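Local atomic coordinates of uncharacterized protein BT9727_2919 (Bacillus thuringiensis serovar konkukian, PDB entry 3GGM), a protein that is of unknown function but belongs to the amidohydrolase 3 family and so probably hydrolyses carbon-nitrogen bonds other than peptide bonds, this chain being its N-terminal piece. Residues L8-I13 and L54-A59. Residues are numbered along the deposited sequence; the frame is centred on the assembly and turned at random.
Sequences LYNGKI and LKRKRA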
ATOM      1  N   LEU A   8      -8.210 -13.922 -12.094  1.00 24.97           N
ATOM      2  CA  LEU A   8      -7.408 -14.346 -10.959  1.00 24.39           C
ATOM      3  C   LEU A   8      -8.398 -15.064 -10.057  1.00 23.04           C
ATOM      4  O   LEU A   8      -9.438 -14.498  -9.719  1.00 23.16           O
ATOM      5  CB  LEU A   8      -6.812 -13.145 -10.223  1.00 24.87           C
ATOM      6  CG  LEU A   8      -5.810 -12.253 -10.965  1.00 26.54           C
ATOM      7  CD1 LEU A   8      -6.548 -11.310 -11.905  1.00 28.53           C
ATOM      8  CD2 LEU A   8      -5.023 -11.439  -9.955  1.00 26.97           C
ATOM      9  N   TYR A   9      -8.095 -16.306  -9.688  1.00 21.91           N
ATOM     10  CA  TYR A   9      -9.004 -17.068  -8.827  1.00 21.98           C
ATOM     11  C   TYR A   9      -8.295 -17.805  -7.694  1.00 21.37           C
ATOM     12  O   TYR A   9      -7.067 -17.801  -7.602  1.00 18.21           O
ATOM     13  CB  TYR A   9      -9.801 -18.077  -9.654  1.00 21.09           C
ATOM     14  CG  TYR A   9      -8.934 -19.150 -10.273  1.00 22.63           C
ATOM     15  CD1 TYR A   9      -8.093 -18.866 -11.348  1.00 22.41           C
ATOM     16  CD2 TYR A   9      -8.912 -20.439  -9.740  1.00 21.92           C
ATOM     17  CE1 TYR A   9      -7.240 -19.849 -11.880  1.00 23.62           C
ATOM     18  CE2 TYR A   9      -8.072 -21.421 -10.259  1.00 24.66           C
ATOM     19  CZ  TYR A   9      -7.239 -21.123 -11.324  1.00 24.09           C
ATOM     20  OH  TYR A   9      -6.407 -22.105 -11.814  1.00 26.13           O
ATOM     21  N   ASN A  10      -9.097 -18.438  -6.841  1.00 20.07           N
ATOM     22  CA  ASN A  10      -8.621 -19.190  -5.686  1.00 20.13           C
ATOM     23  C   ASN A  10      -7.760 -18.349  -4.742  1.00 20.81           C
ATOM     24  O   ASN A  10      -6.716 -18.799  -4.240  1.00 19.58           O
ATOM     25  CB  ASN A  10      -7.862 -20.442  -6.148  1.00 20.01           C
ATOM     26  CG  ASN A  10      -7.457 -21.330  -4.996  1.00 20.39           C
ATOM     27  OD1 ASN A  10      -8.236 -21.556  -4.075  1.00 18.99           O
ATOM     28  ND2 ASN A  10      -6.231 -21.859  -5.048  1.00 19.15           N
ATOM     29  N   GLY A  11      -8.225 -17.125  -4.489  1.00 21.39           N
ATOM     30  CA  GLY A  11      -7.513 -16.220  -3.605  1.00 19.10           C
ATOM     31  C   GLY A  11      -8.432 -15.541  -2.607  1.00 18.99           C
ATOM     32  O   GLY A  11      -9.557 -15.991  -2.368  1.00 19.24           O
ATOM     33  N   LYS A  12      -7.945 -14.466  -1.998  1.00 18.86           N
ATOM     34  CA  LYS A  12      -8.727 -13.700  -1.035  1.00 20.29           C
ATOM     35  C   LYS A  12      -8.697 -12.290  -1.591  1.00 21.76           C
ATOM     36  O   LYS A  12      -7.637 -11.673  -1.663  1.00 20.23           O
ATOM     37  CB  LYS A  12      -8.070 -13.738   0.344  1.00 23.20           C
ATOM     38  CG  LYS A  12      -7.894 -15.151   0.889  1.00 24.70           C
ATOM     39  CD  LYS A  12      -6.948 -15.159   2.077  1.00 25.86           C
ATOM     40  CE  LYS A  12      -6.734 -16.569   2.601  1.00 29.81           C
ATOM     41  NZ  LYS A  12      -5.767 -16.592   3.742  1.00 30.44           N
ATOM     42  N   ILE A  13      -9.862 -11.793  -1.990  1.00 22.75           N
ATOM     43  CA  ILE A  13      -9.954 -10.466  -2.583  1.00 22.38           C
ATOM     44  C   ILE A  13     -11.021  -9.589  -1.923  1.00 22.80           C
ATOM     45  O   ILE A  13     -12.215  -9.894  -1.964  1.00 21.31           O
ATOM     46  CB  ILE A  13     -10.257 -10.589  -4.084  1.00 22.14           C
ATOM     47  CG1 ILE A  13      -9.320 -11.626  -4.714  1.00 23.63           C
ATOM     48  CG2 ILE A  13     -10.099  -9.233  -4.759  1.00 22.44           C
ATOM     49  CD1 ILE A  13      -9.775 -12.156  -6.060  1.00 20.85           C
ATOM     50  N   LEU A  54      -4.260 -17.842  -7.711  1.00 22.93           N
ATOM     51  CA  LEU A  54      -3.663 -17.106  -6.603  1.00 23.22           C
ATOM     52  C   LEU A  54      -3.142 -17.988  -5.455  1.00 24.80           C
ATOM     53  O   LEU A  54      -2.486 -17.492  -4.536  1.00 22.99           O
ATOM     54  CB  LEU A  54      -4.681 -16.098  -6.047  1.00 23.09           C
ATOM     55  CG  LEU A  54      -5.080 -14.982  -7.019  1.00 24.12           C
ATOM     56  CD1 LEU A  54      -6.282 -14.220  -6.476  1.00 22.57           C
ATOM     57  CD2 LEU A  54      -3.882 -14.044  -7.245  1.00 22.95           C
ATOM     58  N   LYS A  55      -3.458 -19.280  -5.499  1.00 23.45           N
ATOM     59  CA  LYS A  55      -3.012 -20.212  -4.460  1.00 25.56           C
ATOM     60  C   LYS A  55      -3.246 -19.668  -3.050  1.00 22.93           C
ATOM     61  O   LYS A  55      -2.373 -19.750  -2.186  1.00 21.56           O
ATOM     62  CB  LYS A  55      -1.531 -20.544  -4.664  1.00 27.83           C
ATOM     63  CG  LYS A  55      -1.269 -21.256  -5.983  1.00 33.84           C
ATOM     64  CD  LYS A  55       0.162 -21.778  -6.077  1.00 37.70           C
ATOM     65  CE  LYS A  55       0.335 -22.640  -7.311  1.00 41.08           C
ATOM     66  NZ  LYS A  55       1.759 -23.054  -7.499  1.00 42.91           N
ATOM     67  N   ARG A  56      -4.442 -19.124  -2.848  1.00 21.33           N
ATOM     68  CA  ARG A  56      -4.896 -18.548  -1.586  1.00 21.43           C
ATOM     69  C   ARG A  56      -4.173 -17.309  -1.084  1.00 21.35           C
ATOM     70  O   ARG A  56      -4.294 -16.948   0.082  1.00 21.06           O
ATOM     71  CB  ARG A  56      -4.951 -19.625  -0.492  1.00 23.22           C
ATOM     72  CG  ARG A  56      -6.133 -20.606  -0.680  1.00 21.14           C
ATOM     73  CD  ARG A  56      -7.466 -19.992  -0.249  1.00 22.52           C
ATOM     74  NE  ARG A  56      -7.595 -19.958   1.213  1.00 24.33           N
ATOM     75  CZ  ARG A  56      -8.530 -19.283   1.873  1.00 26.38           C
ATOM     76  NH1 ARG A  56      -9.437 -18.565   1.214  1.00 27.59           N
ATOM     77  NH2 ARG A  56      -8.569 -19.332   3.200  1.00 28.35           N
ATOM     78  N   LYS A  57      -3.417 -16.659  -1.961  1.00 21.37           N
ATOM     79  CA  LYS A  57      -2.741 -15.417  -1.601  1.00 23.95           C
ATOM     80  C   LYS A  57      -3.830 -14.350  -1.635  1.00 24.90           C
ATOM     81  O   LYS A  57      -4.846 -14.517  -2.317  1.00 22.99           O
ATOM     82  CB  LYS A  57      -1.708 -15.010  -2.655  1.00 25.68           C
ATOM     83  CG  LYS A  57      -0.520 -15.920  -2.834  1.00 28.03           C
ATOM     84  CD  LYS A  57       0.346 -15.404  -3.979  1.00 28.77           C
ATOM     85  CE  LYS A  57       1.607 -16.232  -4.144  1.00 30.30           C
ATOM     86  NZ  LYS A  57       1.311 -17.625  -4.568  1.00 32.34           N
ATOM     87  N   ARG A  58      -3.605 -13.249  -0.925  1.00 24.17           N
ATOM     88  CA  ARG A  58      -4.545 -12.148  -0.933  1.00 22.97           C
ATOM     89  C   ARG A  58      -4.197 -11.309  -2.144  1.00 23.17           C
ATOM     90  O   ARG A  58      -3.025 -11.023  -2.372  1.00 23.51           O
ATOM     91  CB  ARG A  58      -4.399 -11.294   0.327  1.00 23.28           C
ATOM     92  CG  ARG A  58      -5.269 -10.036   0.302  1.00 26.83           C
ATOM     93  CD  ARG A  58      -5.224  -9.303   1.649  1.00 31.37           C
ATOM     94  NE  ARG A  58      -5.749 -10.128   2.740  1.00 33.65           N
ATOM     95  CZ  ARG A  58      -7.024 -10.486   2.870  1.00 35.02           C
ATOM     96  NH1 ARG A  58      -7.928 -10.097   1.980  1.00 33.79           N
ATOM     97  NH2 ARG A  58      -7.398 -11.232   3.898  1.00 36.12           N
ATOM     98  N   ALA A  59      -5.198 -10.921  -2.930  1.00 22.57           N
ATOM     99  CA  ALA A  59      -4.940 -10.094  -4.106  1.00 22.91           C
ATOM    100  C   ALA A  59      -5.337  -8.648  -3.788  1.00 24.44           C
ATOM    101  O   ALA A  59      -6.428  -8.393  -3.280  1.00 23.87           O
ATOM    102  CB  ALA A  59      -5.728 -10.614  -5.299  1.00 21.73           C
TER
HETATM  103  O   HOH W   1     -10.280 -18.354  -1.165  1.00 32.43           O
HETATM  104  O   HOH W   2      -3.415 -15.660   2.396  1.00 44.39           O
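Residues 8-13 bend at Asn10-Gly11 between two short strands, residues 54-59 open with a turn before strand 58-61, and four backbone hydrogen bonds join the two. Leu54 N points almost straight along the Tyr9 carbonyl to its O (2.8 Å), and Arg56 N binds Asn10 O in the same way. Lys12 then grips with both its backbone groups: N bonds to Lys57 O, and O takes Ala59 N at 2.8 Å. A type I' turn from Leu54 to Lys57, with Lys55 and Arg56 in left-handed conformations, turns the second segment. Asn10 is also left-handed, as asparagine readily is; its ND2 bonds Asp53 OD1, which also accepts Lys55 N. Gly11 suits the closest approach, its CA 3.4 Å from Lys57 O and 3.7 Å from Leu54 CD1, where a CB would clash with both atoms. Buried Leu54 sets CD2 against Leu8 CD2, while CD1 touches Gly11 CA and, in another direction, Ile13 CD1. The small Ala59 sets CB against Ile13 CG1. Exposed Arg56 bends at chi2 and chi3 (-77° and -76°), and the extended Lys12 crosses it with CE 3.3 Å over the guanidinium centre. Waters join Arg56 NH1 to Gly11 O and Lys12 NZ to Arg56 O, which may lessen repulsion between Lys12 NZ and Arg56 NH2, 4.0 Å apart. Arg58 lays its guanidinium against Lys12 CB and forms a salt bridge through NE with Asp65 of the third subunit. The bends link two parallel strand pairs of the mixed sheet, consistent with the N-terminal part of the small beta domain accompanying the catalytic barrel in amidohydrolases.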